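Local coordinates for vesicular integral-membrane protein VIP36 (PDB 2DUR), which acts as an intracellular lectin of the early secretory pathway, binding high-mannose glycans and helping to transport and sort the glycoproteins that carry them, at residues L61-M66 against R170-R175; I129-N134 against N190-T195; L6-S11 against M24-F29. All coordinates share one frame; numbering follows the deposited sequence.

Overall arrangement
The three contacts sample different joints of the lumenal L-type lectin domain, a beta sandwich. Contact 1 pairs neighbouring strands within the eight-stranded sheet, contact 2 packs that sheet against the seven-stranded one, and contact 3 attaches the N-terminal segment to edge strand 27-31 of the latter. Contacts 1 and 2, centres about 13 Å apart, share the salt bridge Arg175 NH2 to Asp193 OD2 (2.8 Å). Contact 3, its centre about 19 Å from that of contact 1, touches it where Met66 CE packs on His10 O. Contacts 2 and 3 stay about 17 Å apart at their nearest atoms. Only contact 2 nears the glycan-binding end: the Ser130 side chain is about 9 Å from calcium.

Contact 1: L61-M66 against R170-R175; sequences LKDWEM and RYSRGR
Neighbouring antiparallel strands of the eight-stranded sheet of the lectin beta sandwich meet here, at the end where strand 165-172 turns into its hairpin partner 175-181. Two nearly straight backbone hydrogen bonds make Trp64 and Tyr171 a hydrogen-bonded pair: Trp64 N to Tyr171 O is 3.0 Å and Tyr171 N to Trp64 O is 2.9 Å. Glu65 and Arg170 follow as a non-hydrogen-bonded pair. Past Tyr171, on the side away from Glu65 and Arg170, Ser172 to Arg175 form a type I' turn, with Arg173 and Gly174 both at positive phi.

The aromatic contact lies on the face that looks toward the other sheet. Trp64 CG takes the crowded position between backbone N and carbonyl carbon (chi1 49°), which brings the indole across to its neighbour. Tyr171 CB then sits over one face of its six-membered ring, a CH-pi contact 3.7 Å from the centroid and only 15° off the normal. The two rings themselves cross obliquely. Phe205 and Tyr89 of the opposing sheet also pack on the indole, while Tyr171 OH bonds to Val197 O.

On the other face, Glu65 and Arg170 run extended and cross obliquely. Glu65 OE2 rests against the aliphatic part of its partner, 3.4 Å from Arg170 CD, and is 4.1 Å from Arg170 NE, beyond a salt bridge; Glu65 OE1 is held by His67.

The buried Asp63 carboxylate fastens the chain entering the strand to the turn, with OD2 bonded to His232. Asp63 OD1 takes two hydrogen bonds: one from Ser172 OG at 2.7 Å, approaching 30° out of the carboxylate plane, and one from a water at 2.6 Å, which in turn accepts from Arg173 N.

Contact 2: I129-N134 against N190-T195; sequences ISVMVN and NCIDIT
The contact lies in the interior of the beta sandwich, where strand 129-134 of the seven-stranded sheet faces strand 192-194 of the eight-stranded one. The short strand axes approach to 9.0 Å at 31°, bridged mainly by apolar side chains. Ile192 makes the largest contribution. Its CG1 lies anti to the carbonyl carbon and the chain stays extended (chi2 157°), so that Ile192 CD1 meets Val131 tip to tip, 3.7 Å from Val131 CG1. Ile192 CD1 also reaches the backbone of strand 129-134, 4.1 Å from Ser130 CA. On one flank Ile194 CD1 touches Val131 CG2 at 4.2 Å. On the other, Cys191 SG, anti to its backbone N, lies 4.0 Å from Ile129 CB.

That sulfur is disulfide-bonded to Cys154 on strand 152-155, next to 128-135, so a covalent link between the sheets runs beside the apolar contact. Cys191 and Ile192 both face Val178 in a classic beta bulge, which puts both side chains on the inner side. Ser130 points away from the contact; its side chain is about 6 Å from that of the calcium ligand Asp114. Apolar side chains meeting between two facing sheets are characteristic of the legume-lectin-like jelly-roll sandwich.

Contact 3: L6-S11 against M24-F29; sequences LKREHS and MPLWDF
The Trp27 indole offers its edge to the N-terminal segment: the Ser11 carbonyl lies there, in the ring plane, and His10 O comes obliquely to within 3.6 Å of Trp27 CZ2. The His10 imidazole carries Glu9 CG over the centre of one face, 3.9 Å above the plane, while its ND1 is bonded to Asn55.

One hydrogen bond joins the two segments. Trp27 NE1 donates to Ser11 O, 2.8 Å and almost straight at 171°, yet the donor stands 60° out of the carbonyl plane. Trp27 CG, anti to its carbonyl carbon, swings the indole round to make this bond. His10 O, buried nearby, has no polar partner in the model.

Leu26 supplies the van der Waals part, its methyls lying against the Arg8 guanidinium and the backbone. Leu26 CD1 lies 3.4 Å from Arg8 NH1, brought in by the bend at chi2 of the arginine (65°), and Leu26 CD2 lies 4.0 Å from Glu9 CA. Lys7 O accepts from both His10 N and Ser11 OG, which keeps the segment curled. Because Lys7 and Ser11 also bond to Leu225, this segment ties edge strand 27-31 of one sheet to strand 217-227 of the other, joining the two sheets of the L-type lectin beta sandwich.

Contact 1: L61-M66 against R170-R175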
loop_
_atom_site.group_PDB
_atom_site.type_symbol
_atom_site.label_atom_id
_atom_site.label_comp_id
_atom_site.label_asym_id
_atom_site.label_seq_id
_atom_site.Cartn_x
_atom_site.Cartn_y
_atom_site.Cartn_z
ATOM N N LEU A 61 0.341 16.837 1.156
ATOM C CA LEU A 61 1.629 16.917 0.449
ATOM C C LEU A 61 1.447 16.580 -1.029
ATOM O O LEU A 61 0.847 15.565 -1.354
ATOM C CB LEU A 61 2.647 15.945 1.034
ATOM C CG LEU A 61 3.027 16.128 2.513
ATOM C CD1 LEU A 61 4.006 15.074 2.893
ATOM C CD2 LEU A 61 3.604 17.514 2.766
ATOM N N LYS A 62 1.984 17.422 -1.917
ATOM C CA LYS A 62 1.969 17.109 -3.343
ATOM C C LYS A 62 3.062 16.125 -3.737
ATOM O O LYS A 62 2.910 15.355 -4.690
ATOM C CB LYS A 62 2.129 18.385 -4.170
ATOM C CG LYS A 62 1.030 19.407 -3.981
ATOM C CD LYS A 62 1.405 20.672 -4.759
ATOM C CE LYS A 62 0.412 21.783 -4.539
ATOM N NZ LYS A 62 0.459 22.309 -3.151
ATOM N N ASP A 63 4.177 16.144 -3.022
ATOM C CA ASP A 63 5.320 15.308 -3.370
ATOM C C ASP A 63 5.786 14.542 -2.143
ATOM O O ASP A 63 6.202 15.145 -1.141
ATOM C CB ASP A 63 6.470 16.164 -3.925
ATOM C CG ASP A 63 5.989 17.149 -4.957
ATOM O OD1 ASP A 63 5.905 16.771 -6.134
ATOM O OD2 ASP A 63 5.675 18.299 -4.571
ATOM N N TRP A 64 5.699 13.214 -2.213
ATOM C CA TRP A 64 5.957 12.406 -1.028
ATOM C C TRP A 64 6.570 11.060 -1.342
ATOM O O TRP A 64 6.542 10.579 -2.491
ATOM C CB TRP A 64 4.679 12.242 -0.200
ATOM C CG TRP A 64 3.452 11.811 -0.976
ATOM C CD1 TRP A 64 2.453 12.613 -1.422
ATOM C CD2 TRP A 64 3.108 10.474 -1.380
ATOM N NE1 TRP A 64 1.491 11.874 -2.067
ATOM C CE2 TRP A 64 1.863 10.555 -2.052
ATOM C CE3 TRP A 64 3.712 9.223 -1.217
ATOM C CZ2 TRP A 64 1.220 9.421 -2.586
ATOM C CZ3 TRP A 64 3.084 8.085 -1.762
ATOM C CH2 TRP A 64 1.844 8.200 -2.423
ATOM N N GLU A 65 7.151 10.447 -0.313
ATOM C CA GLU A 65 7.685 9.117 -0.476
ATOM C C GLU A 65 7.400 8.363 0.795
ATOM O O GLU A 65 7.787 8.821 1.880
ATOM C CB GLU A 65 9.198 9.139 -0.746
ATOM C CG GLU A 65 9.787 7.763 -1.016
ATOM C CD GLU A 65 11.215 7.828 -1.565
ATOM O OE1 GLU A 65 12.100 7.121 -1.045
ATOM O OE2 GLU A 65 11.453 8.607 -2.521
ATOM N N MET A 66 6.690 7.242 0.655
ATOM C CA MET A 66 6.350 6.373 1.796
ATOM C C MET A 66 7.257 5.147 1.835
ATOM O O MET A 66 7.414 4.439 0.846
ATOM C CB MET A 66 4.878 5.907 1.677
ATOM C CG MET A 66 4.436 4.982 2.840
ATOM S SD MET A 66 4.204 5.893 4.385
ATOM C CE MET A 66 2.505 6.451 4.256
ATOM N N ARG A 170 6.930 6.322 -4.145
ATOM C CA ARG A 170 7.257 7.739 -4.335
ATOM C C ARG A 170 6.271 8.325 -5.332
ATOM O O ARG A 170 6.023 7.730 -6.374
ATOM C CB ARG A 170 8.681 7.902 -4.880
ATOM C CG ARG A 170 9.124 9.370 -5.013
ATOM C CD ARG A 170 10.512 9.452 -5.689
ATOM N NE ARG A 170 10.961 10.841 -5.873
ATOM C CZ ARG A 170 10.699 11.626 -6.929
ATOM N NH1 ARG A 170 9.994 11.192 -7.988
ATOM N NH2 ARG A 170 11.177 12.873 -6.937
ATOM N N TYR A 171 5.719 9.481 -5.008
ATOM C CA TYR A 171 4.820 10.137 -5.924
ATOM C C TYR A 171 5.164 11.625 -6.007
ATOM O O TYR A 171 5.142 12.321 -5.008
ATOM C CB TYR A 171 3.357 9.919 -5.475
ATOM C CG TYR A 171 2.387 10.574 -6.432
ATOM C CD1 TYR A 171 2.316 10.153 -7.774
ATOM C CD2 TYR A 171 1.597 11.644 -6.034
ATOM C CE1 TYR A 171 1.438 10.765 -8.690
ATOM C CE2 TYR A 171 0.726 12.286 -6.937
ATOM C CZ TYR A 171 0.653 11.834 -8.263
ATOM O OH TYR A 171 -0.196 12.439 -9.155
ATOM N N SER A 172 5.476 12.108 -7.215
ATOM C CA SER A 172 5.846 13.508 -7.399
ATOM C C SER A 172 5.741 13.868 -8.867
ATOM O O SER A 172 6.296 13.146 -9.727
ATOM C CB SER A 172 7.293 13.746 -6.922
ATOM O OG SER A 172 7.690 15.108 -7.175
ATOM N N ARG A 173 5.043 14.971 -9.146
ATOM C CA ARG A 173 4.927 15.514 -10.514
ATOM C C ARG A 173 4.477 14.428 -11.511
ATOM O O ARG A 173 4.980 14.322 -12.649
ATOM C CB ARG A 173 6.257 16.152 -10.952
ATOM C CG ARG A 173 6.647 17.354 -10.069
ATOM C CD ARG A 173 7.890 18.053 -10.595
ATOM N NE ARG A 173 7.552 18.777 -11.817
ATOM C CZ ARG A 173 7.095 20.023 -11.868
ATOM N NH1 ARG A 173 6.929 20.753 -10.761
ATOM N NH2 ARG A 173 6.825 20.549 -13.052
ATOM N N GLY A 174 3.511 13.620 -11.077
ATOM C CA GLY A 174 2.923 12.615 -11.951
ATOM C C GLY A 174 3.686 11.327 -12.083
ATOM O O GLY A 174 3.211 10.393 -12.718
ATOM N N ARG A 175 4.899 11.274 -11.504
ATOM C CA ARG A 175 5.716 10.089 -11.567
ATOM C C ARG A 175 5.469 9.250 -10.323
ATOM O O ARG A 175 5.606 9.734 -9.203
ATOM C CB ARG A 175 7.215 10.450 -11.702
ATOM C CG ARG A 175 8.130 9.265 -11.902
ATOM C CD ARG A 175 9.580 9.763 -11.887
ATOM N NE ARG A 175 10.526 8.653 -12.020
ATOM C CZ ARG A 175 11.862 8.825 -12.083
ATOM N NH1 ARG A 175 12.388 10.051 -12.007
ATOM N NH2 ARG A 175 12.664 7.778 -12.194
HETATM O O HOH W 1 3.711 16.874 -7.595
#

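Contact 2: I129-N134 against N190-T195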
loop_
_atom_site.group_PDB
_atom_site.type_symbol
_atom_site.label_atom_id
_atom_site.label_comp_id
_atom_site.label_asym_id
_atom_site.label_seq_id
_atom_site.Cartn_x
_atom_site.Cartn_y
_atom_site.Cartn_z
ATOM N N ILE A 129 3.725 -7.557 -7.302
ATOM C CA ILE A 129 3.406 -6.237 -6.780
ATOM C C ILE A 129 2.908 -5.412 -7.952
ATOM O O ILE A 129 3.568 -5.320 -8.975
ATOM C CB ILE A 129 4.671 -5.524 -6.191
ATOM C CG1 ILE A 129 5.196 -6.316 -4.982
ATOM C CG2 ILE A 129 4.364 -4.076 -5.802
ATOM C CD1 ILE A 129 6.462 -5.703 -4.369
ATOM N N SER A 130 1.745 -4.794 -7.805
ATOM C CA SER A 130 1.202 -3.996 -8.911
ATOM C C SER A 130 0.544 -2.730 -8.394
ATOM O O SER A 130 0.313 -2.588 -7.202
ATOM C CB SER A 130 0.234 -4.833 -9.760
ATOM O OG SER A 130 -0.915 -5.211 -9.015
ATOM N N VAL A 131 0.297 -1.776 -9.289
ATOM C CA VAL A 131 -0.413 -0.567 -8.897
ATOM C C VAL A 131 -1.727 -0.461 -9.696
ATOM O O VAL A 131 -1.811 -0.938 -10.823
ATOM C CB VAL A 131 0.435 0.703 -9.094
ATOM C CG1 VAL A 131 1.545 0.756 -8.033
ATOM C CG2 VAL A 131 1.017 0.770 -10.535
ATOM N N MET A 132 -2.698 0.210 -9.101
ATOM C CA MET A 132 -4.006 0.440 -9.711
ATOM C C MET A 132 -4.450 1.843 -9.330
ATOM O O MET A 132 -4.290 2.249 -8.184
ATOM C CB MET A 132 -5.004 -0.623 -9.214
ATOM C CG MET A 132 -6.438 -0.392 -9.719
ATOM S SD MET A 132 -7.404 -1.821 -9.174
ATOM C CE MET A 132 -9.029 -1.290 -9.729
ATOM N N VAL A 133 -4.980 2.580 -10.299
ATOM C CA VAL A 133 -5.528 3.919 -10.045
ATOM C C VAL A 133 -6.999 3.868 -10.413
ATOM O O VAL A 133 -7.342 3.342 -11.463
ATOM C CB VAL A 133 -4.803 4.981 -10.871
ATOM C CG1 VAL A 133 -5.516 6.334 -10.814
ATOM C CG2 VAL A 133 -3.356 5.101 -10.354
ATOM N N ASN A 134 -7.835 4.416 -9.535
ATOM C CA ASN A 134 -9.299 4.227 -9.669
ATOM C C ASN A 134 -10.032 5.498 -9.351
ATOM O O ASN A 134 -9.611 6.261 -8.469
ATOM C CB ASN A 134 -9.705 3.124 -8.674
ATOM C CG ASN A 134 -11.007 2.396 -9.051
ATOM O OD1 ASN A 134 -11.768 2.844 -9.908
ATOM N ND2 ASN A 134 -11.245 1.267 -8.396
ATOM N N ASN A 190 14.345 -1.219 -8.486
ATOM C CA ASN A 190 13.116 -0.768 -9.114
ATOM C C ASN A 190 12.109 -1.894 -9.315
ATOM O O ASN A 190 12.464 -3.047 -9.569
ATOM C CB ASN A 190 13.354 -0.031 -10.427
ATOM C CG ASN A 190 12.068 0.601 -10.958
ATOM O OD1 ASN A 190 11.597 0.228 -12.038
ATOM N ND2 ASN A 190 11.446 1.495 -10.162
ATOM N N CYS A 191 10.837 -1.535 -9.207
ATOM C CA CYS A 191 9.743 -2.459 -9.452
ATOM C C CYS A 191 8.829 -1.839 -10.520
ATOM O O CYS A 191 8.617 -2.418 -11.587
ATOM C CB CYS A 191 9.002 -2.765 -8.149
ATOM S SG CYS A 191 7.526 -3.780 -8.373
ATOM N N ILE A 192 8.364 -0.634 -10.224
ATOM C CA ILE A 192 7.458 0.116 -11.086
ATOM C C ILE A 192 8.004 1.537 -11.202
ATOM O O ILE A 192 8.470 2.122 -10.211
ATOM C CB ILE A 192 6.051 0.167 -10.448
ATOM C CG1 ILE A 192 5.447 -1.235 -10.382
ATOM C CG2 ILE A 192 5.152 1.207 -11.172
ATOM C CD1 ILE A 192 4.343 -1.326 -9.285
ATOM N N ASP A 193 7.968 2.091 -12.411
ATOM C CA ASP A 193 8.304 3.495 -12.588
ATOM C C ASP A 193 7.518 4.004 -13.788
ATOM O O ASP A 193 7.846 3.718 -14.948
ATOM C CB ASP A 193 9.820 3.668 -12.803
ATOM C CG ASP A 193 10.322 5.082 -12.552
ATOM O OD1 ASP A 193 9.605 5.971 -12.050
ATOM O OD2 ASP A 193 11.534 5.276 -12.841
ATOM N N ILE A 194 6.462 4.741 -13.485
ATOM C CA ILE A 194 5.543 5.215 -14.524
ATOM C C ILE A 194 5.231 6.688 -14.342
ATOM O O ILE A 194 5.424 7.246 -13.261
ATOM C CB ILE A 194 4.220 4.407 -14.541
ATOM C CG1 ILE A 194 3.484 4.538 -13.214
ATOM C CG2 ILE A 194 4.502 2.920 -14.868
ATOM C CD1 ILE A 194 2.102 3.873 -13.186
ATOM N N THR A 195 4.730 7.319 -15.409
ATOM C CA THR A 195 4.423 8.735 -15.350
ATOM C C THR A 195 2.982 8.941 -15.840
ATOM O O THR A 195 2.345 8.002 -16.311
ATOM C CB THR A 195 5.390 9.563 -16.236
ATOM O OG1 THR A 195 5.377 9.029 -17.568
ATOM C CG2 THR A 195 6.824 9.502 -15.645
#

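Contact 3: L6-S11 against M24-F29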
loop_
_atom_site.group_PDB
_atom_site.type_symbol
_atom_site.label_atom_id
_atom_site.label_comp_id
_atom_site.label_asym_id
_atom_site.label_seq_id
_atom_site.Cartn_x
_atom_site.Cartn_y
_atom_site.Cartn_z
ATOM N N LEU A 6 10.731 13.857 7.486
ATOM C CA LEU A 6 9.739 12.922 8.051
ATOM C C LEU A 6 8.479 13.644 8.491
ATOM O O LEU A 6 8.535 14.640 9.228
ATOM C CB LEU A 6 10.315 12.147 9.244
ATOM C CG LEU A 6 9.413 11.053 9.847
ATOM C CD1 LEU A 6 9.341 9.838 8.921
ATOM C CD2 LEU A 6 9.900 10.631 11.240
ATOM N N LYS A 7 7.320 13.144 8.066
ATOM C CA LYS A 7 6.063 13.736 8.512
ATOM C C LYS A 7 5.440 12.801 9.537
ATOM O O LYS A 7 4.843 11.799 9.183
ATOM C CB LYS A 7 5.126 14.004 7.331
ATOM C CG LYS A 7 5.596 15.174 6.463
ATOM C CD LYS A 7 5.347 16.495 7.214
ATOM C CE LYS A 7 6.234 17.608 6.719
ATOM N NZ LYS A 7 5.992 18.852 7.511
ATOM N N ARG A 8 5.634 13.101 10.819
ATOM C CA ARG A 8 5.284 12.109 11.844
ATOM C C ARG A 8 3.794 11.778 11.884
ATOM O O ARG A 8 3.413 10.636 12.205
ATOM C CB ARG A 8 5.799 12.550 13.225
ATOM C CG ARG A 8 5.545 11.550 14.376
ATOM C CD ARG A 8 6.281 10.253 14.190
ATOM N NE ARG A 8 5.927 9.282 15.226
ATOM C CZ ARG A 8 4.891 8.445 15.157
ATOM N NH1 ARG A 8 4.079 8.458 14.099
ATOM N NH2 ARG A 8 4.659 7.593 16.155
ATOM N N GLU A 9 2.964 12.745 11.516
ATOM C CA GLU A 9 1.514 12.606 11.599
ATOM C C GLU A 9 0.974 11.630 10.534
ATOM O O GLU A 9 -0.150 11.129 10.649
ATOM C CB GLU A 9 0.811 13.961 11.508
ATOM C CG GLU A 9 0.887 14.660 10.157
ATOM C CD GLU A 9 2.138 15.517 9.948
ATOM O OE1 GLU A 9 3.243 15.189 10.450
ATOM O OE2 GLU A 9 2.005 16.531 9.232
ATOM N N HIS A 10 1.785 11.387 9.511
ATOM C CA HIS A 10 1.437 10.440 8.438
ATOM C C HIS A 10 2.252 9.159 8.527
ATOM O O HIS A 10 2.303 8.349 7.570
ATOM C CB HIS A 10 1.599 11.105 7.056
ATOM C CG HIS A 10 0.711 12.293 6.844
ATOM N ND1 HIS A 10 -0.643 12.266 7.093
ATOM C CD2 HIS A 10 0.988 13.546 6.396
ATOM C CE1 HIS A 10 -1.166 13.444 6.803
ATOM N NE2 HIS A 10 -0.198 14.239 6.375
ATOM N N SER A 11 2.880 8.937 9.684
ATOM C CA SER A 11 3.736 7.782 9.864
ATOM C C SER A 11 3.242 6.910 11.006
ATOM O O SER A 11 2.574 7.396 11.906
ATOM C CB SER A 11 5.185 8.217 10.165
ATOM O OG SER A 11 5.713 9.034 9.115
ATOM N N MET A 24 -2.730 10.626 22.040
ATOM C CA MET A 24 -3.721 10.463 20.966
ATOM C C MET A 24 -3.147 9.598 19.831
ATOM O O MET A 24 -2.018 9.821 19.376
ATOM C CB MET A 24 -4.132 11.838 20.422
ATOM C CG MET A 24 -5.633 12.036 20.288
ATOM S SD MET A 24 -6.213 13.760 20.162
ATOM C CE MET A 24 -4.899 14.684 20.969
ATOM N N PRO A 25 -3.915 8.601 19.362
ATOM C CA PRO A 25 -3.346 7.796 18.282
ATOM C C PRO A 25 -3.350 8.564 16.959
ATOM O O PRO A 25 -4.114 9.522 16.797
ATOM C CB PRO A 25 -4.280 6.577 18.215
ATOM C CG PRO A 25 -5.584 7.063 18.760
ATOM C CD PRO A 25 -5.282 8.184 19.729
ATOM N N LEU A 26 -2.498 8.129 16.034
ATOM C CA LEU A 26 -2.451 8.717 14.694
ATOM C C LEU A 26 -3.125 7.833 13.632
ATOM O O LEU A 26 -3.287 8.260 12.480
ATOM C CB LEU A 26 -0.998 9.008 14.298
ATOM C CG LEU A 26 -0.291 10.130 15.098
ATOM C CD1 LEU A 26 1.218 10.015 14.927
ATOM C CD2 LEU A 26 -0.824 11.521 14.720
ATOM N N TRP A 27 -3.501 6.615 14.025
ATOM C CA TRP A 27 -4.107 5.637 13.112
ATOM C C TRP A 27 -5.275 4.952 13.791
ATOM O O TRP A 27 -5.247 4.775 15.021
ATOM C CB TRP A 27 -3.089 4.558 12.757
ATOM C CG TRP A 27 -1.852 5.090 12.061
ATOM C CD1 TRP A 27 -0.790 5.742 12.648
ATOM C CD2 TRP A 27 -1.556 5.032 10.652
ATOM N NE1 TRP A 27 0.138 6.085 11.696
ATOM C CE2 TRP A 27 -0.303 5.672 10.464
ATOM C CE3 TRP A 27 -2.230 4.508 9.531
ATOM C CZ2 TRP A 27 0.288 5.814 9.197
ATOM C CZ3 TRP A 27 -1.626 4.635 8.264
ATOM C CH2 TRP A 27 -0.375 5.281 8.118
ATOM N N ASP A 28 -6.283 4.593 12.997
ATOM C CA ASP A 28 -7.388 3.734 13.429
ATOM C C ASP A 28 -7.023 2.298 13.053
ATOM O O ASP A 28 -6.507 2.047 11.957
ATOM C CB ASP A 28 -8.685 4.117 12.732
ATOM C CG ASP A 28 -9.248 5.442 13.210
ATOM O OD1 ASP A 28 -9.431 5.587 14.421
ATOM O OD2 ASP A 28 -9.532 6.318 12.383
ATOM N N PHE A 29 -7.285 1.368 13.964
ATOM C CA PHE A 29 -6.956 -0.040 13.786
ATOM C C PHE A 29 -8.277 -0.787 13.609
ATOM O O PHE A 29 -9.140 -0.732 14.474
ATOM C CB PHE A 29 -6.156 -0.542 14.998
ATOM C CG PHE A 29 -4.892 0.252 15.224
ATOM C CD1 PHE A 29 -4.896 1.357 16.066
ATOM C CD2 PHE A 29 -3.735 -0.071 14.524
ATOM C CE1 PHE A 29 -3.735 2.113 16.238
ATOM C CE2 PHE A 29 -2.570 0.666 14.691
ATOM C CZ PHE A 29 -2.588 1.771 15.552
#